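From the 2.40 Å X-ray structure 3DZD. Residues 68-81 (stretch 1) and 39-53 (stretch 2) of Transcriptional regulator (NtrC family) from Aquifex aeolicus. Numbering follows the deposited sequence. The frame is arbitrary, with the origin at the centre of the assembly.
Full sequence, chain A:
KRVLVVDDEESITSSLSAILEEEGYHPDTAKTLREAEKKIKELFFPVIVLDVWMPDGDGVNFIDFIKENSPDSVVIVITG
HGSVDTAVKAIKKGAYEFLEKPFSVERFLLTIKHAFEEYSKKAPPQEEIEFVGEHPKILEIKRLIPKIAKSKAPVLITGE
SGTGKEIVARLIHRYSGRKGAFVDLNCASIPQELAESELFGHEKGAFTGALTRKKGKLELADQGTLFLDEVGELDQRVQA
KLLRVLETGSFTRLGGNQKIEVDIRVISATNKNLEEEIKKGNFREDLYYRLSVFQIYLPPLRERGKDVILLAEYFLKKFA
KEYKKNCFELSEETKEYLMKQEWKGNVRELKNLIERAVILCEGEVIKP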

# COMPACT_ATOMS: atom_id res chain seq x y z
N GLU A 68 0.05 -6.48 26.12
CA GLU A 68 -0.36 -7.87 26.14
C GLU A 68 -1.81 -8.07 25.68
O GLU A 68 -2.10 -8.97 24.90
CB GLU A 68 -0.19 -8.45 27.55
CG GLU A 68 -0.33 -9.95 27.60
CD GLU A 68 0.70 -10.65 26.73
OE1 GLU A 68 1.90 -10.33 26.87
OE2 GLU A 68 0.30 -11.51 25.91
N ASN A 69 -2.70 -7.23 26.18
CA ASN A 69 -4.13 -7.43 25.98
C ASN A 69 -4.80 -6.43 25.03
O ASN A 69 -6.02 -6.47 24.83
CB ASN A 69 -4.84 -7.43 27.33
CG ASN A 69 -4.07 -8.20 28.39
OD1 ASN A 69 -3.24 -9.06 28.07
ND2 ASN A 69 -4.33 -7.89 29.65
N SER A 70 -4.01 -5.54 24.44
CA SER A 70 -4.53 -4.57 23.47
C SER A 70 -3.38 -4.01 22.63
O SER A 70 -3.13 -2.80 22.64
CB SER A 70 -5.27 -3.44 24.20
OG SER A 70 -6.26 -2.87 23.37
N PRO A 71 -2.71 -4.89 21.87
CA PRO A 71 -1.44 -4.62 21.18
C PRO A 71 -1.54 -3.48 20.17
O PRO A 71 -0.53 -2.86 19.85
CB PRO A 71 -1.16 -5.93 20.44
CG PRO A 71 -2.02 -6.95 21.09
CD PRO A 71 -3.24 -6.22 21.53
N ASP A 72 -2.75 -3.22 19.67
CA ASP A 72 -2.95 -2.17 18.68
C ASP A 72 -3.17 -0.80 19.32
O ASP A 72 -3.12 0.22 18.64
CB ASP A 72 -4.12 -2.52 17.76
CG ASP A 72 -3.83 -3.74 16.89
OD1 ASP A 72 -2.87 -3.69 16.09
OD2 ASP A 72 -4.58 -4.73 17.00
N SER A 73 -3.42 -0.77 20.63
CA SER A 73 -3.60 0.51 21.31
C SER A 73 -2.32 1.35 21.26
O SER A 73 -1.22 0.84 21.49
CB SER A 73 -4.02 0.31 22.76
OG SER A 73 -5.38 -0.06 22.83
N VAL A 74 -2.49 2.63 20.94
CA VAL A 74 -1.40 3.60 20.97
C VAL A 74 -1.47 4.31 22.31
O VAL A 74 -2.53 4.80 22.70
CB VAL A 74 -1.55 4.61 19.81
CG1 VAL A 74 -0.50 5.71 19.90
CG2 VAL A 74 -1.48 3.90 18.47
N VAL A 75 -0.35 4.37 23.02
CA VAL A 75 -0.34 4.89 24.37
C VAL A 75 0.37 6.24 24.49
O VAL A 75 1.46 6.43 23.97
CB VAL A 75 0.32 3.91 25.36
CG1 VAL A 75 0.25 4.45 26.78
CG2 VAL A 75 -0.35 2.55 25.27
N ILE A 76 -0.28 7.16 25.18
CA ILE A 76 0.32 8.43 25.55
C ILE A 76 0.42 8.47 27.06
O ILE A 76 -0.58 8.31 27.76
CB ILE A 76 -0.55 9.60 25.10
CG1 ILE A 76 -0.83 9.51 23.60
CG2 ILE A 76 0.12 10.91 25.47
CD1 ILE A 76 -2.08 10.27 23.16
N VAL A 77 1.62 8.67 27.59
CA VAL A 77 1.76 8.76 29.04
C VAL A 77 1.74 10.20 29.52
O VAL A 77 2.15 11.12 28.80
CB VAL A 77 3.00 8.00 29.57
CG1 VAL A 77 2.80 6.50 29.43
CG2 VAL A 77 4.26 8.45 28.84
N ILE A 78 1.23 10.40 30.72
CA ILE A 78 1.25 11.71 31.36
C ILE A 78 2.22 11.64 32.52
O ILE A 78 2.07 10.80 33.40
CB ILE A 78 -0.14 12.10 31.89
CG1 ILE A 78 -1.08 12.40 30.72
CG2 ILE A 78 -0.04 13.31 32.78
CD1 ILE A 78 -2.48 12.75 31.16
N THR A 79 3.23 12.50 32.50
CA THR A 79 4.22 12.51 33.57
C THR A 79 4.29 13.84 34.31
O THR A 79 4.09 14.91 33.73
CB THR A 79 5.62 12.16 33.06
OG1 THR A 79 6.48 11.91 34.17
CG2 THR A 79 6.19 13.31 32.23
N GLY A 80 4.59 13.76 35.61
CA GLY A 80 4.71 14.94 36.44
C GLY A 80 5.76 15.90 35.91
O GLY A 80 6.59 15.53 35.07
N HIS A 81 5.72 17.13 36.39
CA HIS A 81 6.65 18.15 35.92
C HIS A 81 8.08 17.79 36.30
O HIS A 81 8.35 17.38 37.43
CB HIS A 81 6.27 19.52 36.48
CG HIS A 81 6.95 20.65 35.78
ND1 HIS A 81 6.64 21.02 34.49
CD2 HIS A 81 7.92 21.50 36.19
CE1 HIS A 81 7.39 22.05 34.14
NE2 HIS A 81 8.18 22.36 35.15
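Stretch 2 (39-53) KIKELFFPVIVLDVW

Stretch 2 leaves a helix (39-42) at Leu43, runs extended through Phe44 and Phe45, turns helical in phi/psi at Pro46, and enters strand 47-51, which lies beside strand 74-79 in parallel, the axes 4.4 Å apart at closest approach and crossing at -25°. Stretch 1 likewise leaves a helix at Ser70 and makes a type I turn, Ser70 to Ser73, before its strand. In register Val74 faces Val47, Val75 Ile48, Ile76 Val49, Val77 Leu50 and Ile78 Asp51, with CA-CA distances of 4.6 to 4.8 Å.

Backbone hydrogen bonds alternate as in any parallel ladder: Val74 N to Pro46 O (2.7 Å), Ile48 N to Val74 O (2.9 Å), Ile76 N to Ile48 O (2.8 Å), Leu50 N to Ile76 O (2.7 Å), Ile78 N to Leu50 O (2.7 Å) and Val52 N to Ile78 O (3.0 Å). Thus even-numbered residues of both stretches carry the ladder, and CA-H...O contacts accompany it, the shortest from Val77 CA to Leu50 O (3.0 Å).

Apolar side chains pack on both faces. Ile76 CD1 meets Val47 CG1 (3.9 Å) and Ile78 CD1 meets Val49 CG1 (3.6 Å) on one; on the other, Val77 CG1 lies 4.2 Å from Leu50 CD2. Past the last bridge, Val52 points toward stretch 1, its CG1 4.1 Å from Val77 CB and its CG2 3.7 Å from Thr79 OG1.

Before the strands, hydrogen bonds, a water and van der Waals contacts join the segments. Ser73 OG donates a very short hydrogen bond to Phe45 O (2.4 Å). One water bridges the loops, 2.7 Å from Ser70 OG, donating to Leu43 O (2.9 Å) and accepting from Phe45 N (2.8 Å). Ser70 OG sits at the edge of the Phe44 ring, 3.3 Å from CD1, and Asp72 CB is 3.7 Å from Phe44 CZ. Ser70 CB also rests on Ile40 CG2 (3.8 Å).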

# COMPACT_ATOMS: atom_id res chain seq x y z
N LYS A 39 -11.70 -2.39 31.75
CA LYS A 39 -12.18 -1.78 30.52
C LYS A 39 -11.38 -2.16 29.27
O LYS A 39 -11.94 -2.26 28.18
CB LYS A 39 -12.28 -0.26 30.68
CG LYS A 39 -13.58 0.15 31.37
CD LYS A 39 -13.51 1.52 31.99
CE LYS A 39 -14.88 1.89 32.54
NZ LYS A 39 -14.80 3.04 33.46
N ILE A 40 -10.08 -2.39 29.44
CA ILE A 40 -9.23 -2.75 28.31
C ILE A 40 -9.61 -4.12 27.74
O ILE A 40 -9.77 -4.28 26.52
CB ILE A 40 -7.74 -2.72 28.71
CG1 ILE A 40 -7.31 -1.27 28.99
CG2 ILE A 40 -6.86 -3.34 27.64
CD1 ILE A 40 -5.91 -1.15 29.53
N LYS A 41 -9.78 -5.10 28.62
CA LYS A 41 -10.12 -6.47 28.22
C LYS A 41 -11.54 -6.52 27.67
O LYS A 41 -11.90 -7.41 26.90
CB LYS A 41 -10.00 -7.42 29.41
CG LYS A 41 -8.57 -7.58 29.94
CD LYS A 41 -8.55 -7.98 31.40
CE LYS A 41 -9.14 -9.37 31.61
NZ LYS A 41 -9.18 -9.75 33.05
N GLU A 42 -12.34 -5.54 28.07
CA GLU A 42 -13.76 -5.49 27.75
C GLU A 42 -13.99 -4.83 26.38
O GLU A 42 -14.85 -5.27 25.61
CB GLU A 42 -14.47 -4.70 28.84
CG GLU A 42 -15.99 -4.71 28.78
CD GLU A 42 -16.60 -3.86 29.89
OE1 GLU A 42 -16.14 -2.72 30.11
OE2 GLU A 42 -17.55 -4.34 30.55
N LEU A 43 -13.23 -3.79 26.10
CA LEU A 43 -13.46 -2.98 24.91
C LEU A 43 -12.15 -2.42 24.36
O LEU A 43 -11.21 -2.15 25.11
CB LEU A 43 -14.45 -1.86 25.24
CG LEU A 43 -14.49 -0.58 24.40
CD1 LEU A 43 -14.95 -0.86 22.97
CD2 LEU A 43 -15.41 0.44 25.07
N PHE A 44 -12.08 -2.27 23.04
CA PHE A 44 -10.85 -1.79 22.42
C PHE A 44 -10.78 -0.27 22.30
O PHE A 44 -11.63 0.35 21.66
CB PHE A 44 -10.64 -2.42 21.04
CG PHE A 44 -9.43 -1.90 20.33
CD1 PHE A 44 -8.16 -2.28 20.72
CD2 PHE A 44 -9.56 -0.99 19.29
CE1 PHE A 44 -7.05 -1.79 20.09
CE2 PHE A 44 -8.45 -0.50 18.65
CZ PHE A 44 -7.19 -0.90 19.05
N PHE A 45 -9.76 0.32 22.92
CA PHE A 45 -9.48 1.75 22.77
C PHE A 45 -8.27 1.91 21.87
O PHE A 45 -7.19 1.46 22.22
CB PHE A 45 -9.19 2.40 24.12
CG PHE A 45 -10.32 2.31 25.10
CD1 PHE A 45 -11.35 3.23 25.07
CD2 PHE A 45 -10.34 1.31 26.06
CE1 PHE A 45 -12.39 3.16 25.98
CE2 PHE A 45 -11.37 1.23 26.97
CZ PHE A 45 -12.40 2.15 26.93
N PRO A 46 -8.45 2.56 20.71
CA PRO A 46 -7.32 2.85 19.82
C PRO A 46 -6.25 3.65 20.55
O PRO A 46 -5.05 3.42 20.34
CB PRO A 46 -7.95 3.73 18.73
CG PRO A 46 -9.39 3.40 18.75
CD PRO A 46 -9.73 3.03 20.17
N VAL A 47 -6.67 4.57 21.41
CA VAL A 47 -5.73 5.43 22.13
C VAL A 47 -5.96 5.37 23.63
O VAL A 47 -7.09 5.50 24.11
CB VAL A 47 -5.84 6.89 21.67
CG1 VAL A 47 -4.99 7.80 22.55
CG2 VAL A 47 -5.45 7.02 20.19
N ILE A 48 -4.89 5.16 24.38
CA ILE A 48 -4.96 5.14 25.82
C ILE A 48 -4.01 6.18 26.38
O ILE A 48 -2.86 6.25 25.96
CB ILE A 48 -4.57 3.78 26.38
CG1 ILE A 48 -5.58 2.72 25.92
CG2 ILE A 48 -4.50 3.83 27.89
CD1 ILE A 48 -5.14 1.30 26.18
N VAL A 49 -4.52 6.98 27.31
CA VAL A 49 -3.77 8.04 27.95
C VAL A 49 -3.52 7.61 29.38
O VAL A 49 -4.46 7.51 30.18
CB VAL A 49 -4.56 9.37 27.98
CG1 VAL A 49 -3.83 10.41 28.83
CG2 VAL A 49 -4.80 9.88 26.57
N LEU A 50 -2.26 7.35 29.70
CA LEU A 50 -1.91 6.71 30.96
C LEU A 50 -0.99 7.55 31.83
O LEU A 50 0.02 8.07 31.36
CB LEU A 50 -1.26 5.36 30.67
CG LEU A 50 -0.58 4.64 31.84
CD1 LEU A 50 -1.60 4.01 32.79
CD2 LEU A 50 0.35 3.58 31.28
N ASP A 51 -1.33 7.69 33.10
CA ASP A 51 -0.46 8.38 34.04
C ASP A 51 0.67 7.45 34.49
O ASP A 51 0.43 6.29 34.82
CB ASP A 51 -1.23 8.93 35.24
CG ASP A 51 -0.48 10.05 35.95
OD1 ASP A 51 0.72 9.87 36.25
OD2 ASP A 51 -1.08 11.11 36.21
N VAL A 52 1.90 7.96 34.48
CA VAL A 52 3.06 7.19 34.90
C VAL A 52 2.93 6.67 36.33
O VAL A 52 3.48 5.62 36.67
CB VAL A 52 4.35 8.02 34.80
CG1 VAL A 52 4.71 8.28 33.34
CG2 VAL A 52 4.20 9.33 35.56
N TRP A 53 2.22 7.41 37.17
CA TRP A 53 2.00 6.98 38.55
C TRP A 53 0.53 6.69 38.83
O TRP A 53 -0.35 7.49 38.51
CB TRP A 53 2.53 8.03 39.54
CG TRP A 53 2.24 7.67 40.98
CD1 TRP A 53 3.06 7.00 41.84
CD2 TRP A 53 1.03 7.96 41.71
NE1 TRP A 53 2.44 6.86 43.06
CE2 TRP A 53 1.20 7.43 43.01
CE3 TRP A 53 -0.17 8.60 41.39
CZ2 TRP A 53 0.21 7.53 43.99
CZ3 TRP A 53 -1.15 8.70 42.37
CH2 TRP A 53 -0.95 8.17 43.65
O HOH W 1 -8.44 -1.57 24.42